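Local structure of beta-1,4-mannanase (Aplysia kurodai, 3VUP) at residues A[15-20]-A[309-314]. The protein probably hydrolyses the beta-1,4-linked mannose backbone of mannans as a digestive-fluid enzyme of the sea hare. Numbering follows the deposited sequence. Where two conformers were deposited one is given.
Sequences RVFLSG and NYVYNH
V311 and Y312 of helix 304-313 receive the ring of F17, the residue just ahead of strand 18-22. V311 sends CG1 to the rim of that ring, close to its plane, where it lies 4.0 Å from F17 CZ; the same valine also packs on A319 of strand 318-322. Y312 follows with its CD1 over the centre of the phenylalanine face, 3.4 Å above the plane. The two rings form an edge-to-face pair, with centroids 4.7 Å apart and planes at 56°. F17 reaches this place because its CG stands anti to the backbone N (chi1 -179°), which carries the ring out to the helix. In the closed eight-stranded TIM barrel, strands 18-22 and 318-322 are the first and the last, and helix 304-313 leads into the latter, so the aromatic pair lies on the outside of the barrel where its ends meet. With I338 of helix 324-338 also against the F17 ring, an alanine here would probably open a gap between the strand and both helices and leave the Y312 edge without its aromatic face. The tyrosine hydroxyl is hydrogen-bonded to G345 O and N344 N, which ties the far end of its ring to the C-terminal segment. H314 turns back on Y310, its ND1 donating to Y310 O at 2.7 Å while the imidazole lies over the Y310 ring.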
loop_
_atom_site.group_PDB
_atom_site.type_symbol
_atom_site.label_atom_id
_atom_site.label_comp_id
_atom_site.label_asym_id
_atom_site.label_seq_id
_atom_site.Cartn_x
_atom_site.Cartn_y
_atom_site.Cartn_z
ATOM N N ARG A 15 -11.846 -18.252 1.711
ATOM C CA ARG A 15 -11.480 -17.040 2.421
ATOM C C ARG A 15 -10.008 -17.121 2.769
ATOM O O ARG A 15 -9.545 -18.143 3.278
ATOM C CB ARG A 15 -12.342 -16.881 3.671
ATOM C CG ARG A 15 -12.069 -15.627 4.473
ATOM C CD ARG A 15 -13.255 -15.301 5.352
ATOM N NE ARG A 15 -12.859 -14.661 6.599
ATOM C CZ ARG A 15 -13.706 -14.355 7.576
ATOM N NH1 ARG A 15 -13.262 -13.781 8.683
ATOM N NH2 ARG A 15 -14.998 -14.623 7.441
ATOM N N VAL A 16 -9.280 -16.043 2.494
ATOM C CA VAL A 16 -7.838 -16.021 2.696
ATOM C C VAL A 16 -7.458 -14.862 3.614
ATOM O O VAL A 16 -8.021 -13.770 3.504
ATOM C CB VAL A 16 -7.074 -15.923 1.332
ATOM C CG1 VAL A 16 -7.481 -14.681 0.559
ATOM C CG2 VAL A 16 -5.570 -15.956 1.513
ATOM N N PHE A 17 -6.506 -15.112 4.512
ATOM C CA PHE A 17 -5.887 -14.071 5.321
ATOM C C PHE A 17 -4.541 -13.754 4.689
ATOM O O PHE A 17 -3.778 -14.672 4.379
ATOM C CB PHE A 17 -5.708 -14.565 6.758
ATOM C CG PHE A 17 -5.091 -13.550 7.685
ATOM C CD1 PHE A 17 -5.883 -12.661 8.412
ATOM C CD2 PHE A 17 -3.714 -13.488 7.836
ATOM C CE1 PHE A 17 -5.311 -11.729 9.270
ATOM C CE2 PHE A 17 -3.138 -12.572 8.688
ATOM C CZ PHE A 17 -3.939 -11.689 9.415
ATOM N N LEU A 18 -4.253 -12.470 4.485
ATOM C CA LEU A 18 -3.014 -12.077 3.827
ATOM C C LEU A 18 -1.903 -11.915 4.856
ATOM O O LEU A 18 -1.920 -10.983 5.659
ATOM C CB LEU A 18 -3.214 -10.777 3.049
ATOM C CG LEU A 18 -4.345 -10.806 2.016
ATOM C CD1 LEU A 18 -4.536 -9.440 1.393
ATOM C CD2 LEU A 18 -4.061 -11.828 0.939
ATOM N N SER A 19 -0.937 -12.826 4.835
ATOM C CA SER A 19 0.125 -12.853 5.827
ATOM C C SER A 19 1.481 -12.726 5.154
ATOM O O SER A 19 1.807 -13.507 4.256
ATOM C CB SER A 19 0.086 -14.186 6.573
ATOM O OG SER A 19 1.182 -14.272 7.461
ATOM N N GLY A 20 2.294 -11.768 5.577
ATOM C CA GLY A 20 3.606 -11.654 4.985
ATOM C C GLY A 20 4.298 -10.410 5.468
ATOM O O GLY A 20 4.286 -10.088 6.663
ATOM N N ASN A 309 -0.286 -12.801 15.688
ATOM C CA ASN A 309 -1.468 -13.440 16.271
ATOM C C ASN A 309 -2.539 -12.413 16.601
ATOM O O ASN A 309 -3.723 -12.652 16.372
ATOM C CB ASN A 309 -1.097 -14.270 17.504
ATOM C CG ASN A 309 -0.555 -15.632 17.136
ATOM O OD1 ASN A 309 -1.302 -16.589 17.017
ATOM N ND2 ASN A 309 0.748 -15.718 16.925
ATOM N N TYR A 310 -2.126 -11.272 17.148
ATOM C CA TYR A 310 -3.086 -10.237 17.508
ATOM C C TYR A 310 -3.889 -9.819 16.279
ATOM O O TYR A 310 -5.117 -9.743 16.315
ATOM C CB TYR A 310 -2.402 -9.018 18.142
ATOM C CG TYR A 310 -3.422 -8.043 18.663
ATOM C CD1 TYR A 310 -4.055 -7.154 17.809
ATOM C CD2 TYR A 310 -3.810 -8.054 19.997
ATOM C CE1 TYR A 310 -5.033 -6.303 18.266
ATOM C CE2 TYR A 310 -4.783 -7.189 20.471
ATOM C CZ TYR A 310 -5.396 -6.319 19.596
ATOM O OH TYR A 310 -6.365 -5.473 20.075
ATOM N N VAL A 311 -3.197 -9.532 15.186
ATOM C CA VAL A 311 -3.883 -9.084 13.986
ATOM C C VAL A 311 -4.871 -10.153 13.515
ATOM O O VAL A 311 -6.037 -9.862 13.236
ATOM C CB VAL A 311 -2.889 -8.724 12.859
ATOM C CG1 VAL A 311 -3.631 -8.344 11.609
ATOM C CG2 VAL A 311 -1.970 -7.591 13.287
ATOM N N TYR A 312 -4.408 -11.397 13.473
ATOM C CA TYR A 312 -5.239 -12.497 13.010
ATOM C C TYR A 312 -6.496 -12.663 13.871
ATOM O O TYR A 312 -7.578 -12.950 13.355
ATOM C CB TYR A 312 -4.428 -13.804 12.996
ATOM C CG TYR A 312 -5.150 -14.906 12.256
ATOM C CD1 TYR A 312 -4.936 -15.117 10.894
ATOM C CD2 TYR A 312 -6.077 -15.714 12.906
ATOM C CE1 TYR A 312 -5.623 -16.100 10.207
ATOM C CE2 TYR A 312 -6.761 -16.694 12.227
ATOM C CZ TYR A 312 -6.536 -16.881 10.879
ATOM O OH TYR A 312 -7.234 -17.856 10.199
ATOM N N ASN A 313 -6.332 -12.480 15.180
ATOM C CA ASN A 313 -7.380 -12.743 16.163
ATOM C C ASN A 313 -8.336 -11.583 16.409
ATOM O O ASN A 313 -9.278 -11.733 17.190
ATOM C CB ASN A 313 -6.769 -13.149 17.510
ATOM C CG ASN A 313 -6.129 -14.517 17.482
ATOM O OD1 ASN A 313 -6.532 -15.394 16.714
ATOM N ND2 ASN A 313 -5.134 -14.715 18.332
ATOM N N HIS A 314 -8.104 -10.436 15.763
ATOM C CA HIS A 314 -8.927 -9.255 16.008
ATOM C C HIS A 314 -9.639 -8.719 14.779
ATOM O O HIS A 314 -9.890 -7.522 14.670
ATOM C CB HIS A 314 -8.135 -8.174 16.742
ATOM C CG HIS A 314 -7.806 -8.563 18.143
ATOM N ND1 HIS A 314 -6.760 -9.408 18.444
ATOM C CD2 HIS A 314 -8.420 -8.288 19.316
ATOM C CE1 HIS A 314 -6.730 -9.616 19.747
ATOM N NE2 HIS A 314 -7.720 -8.942 20.301
#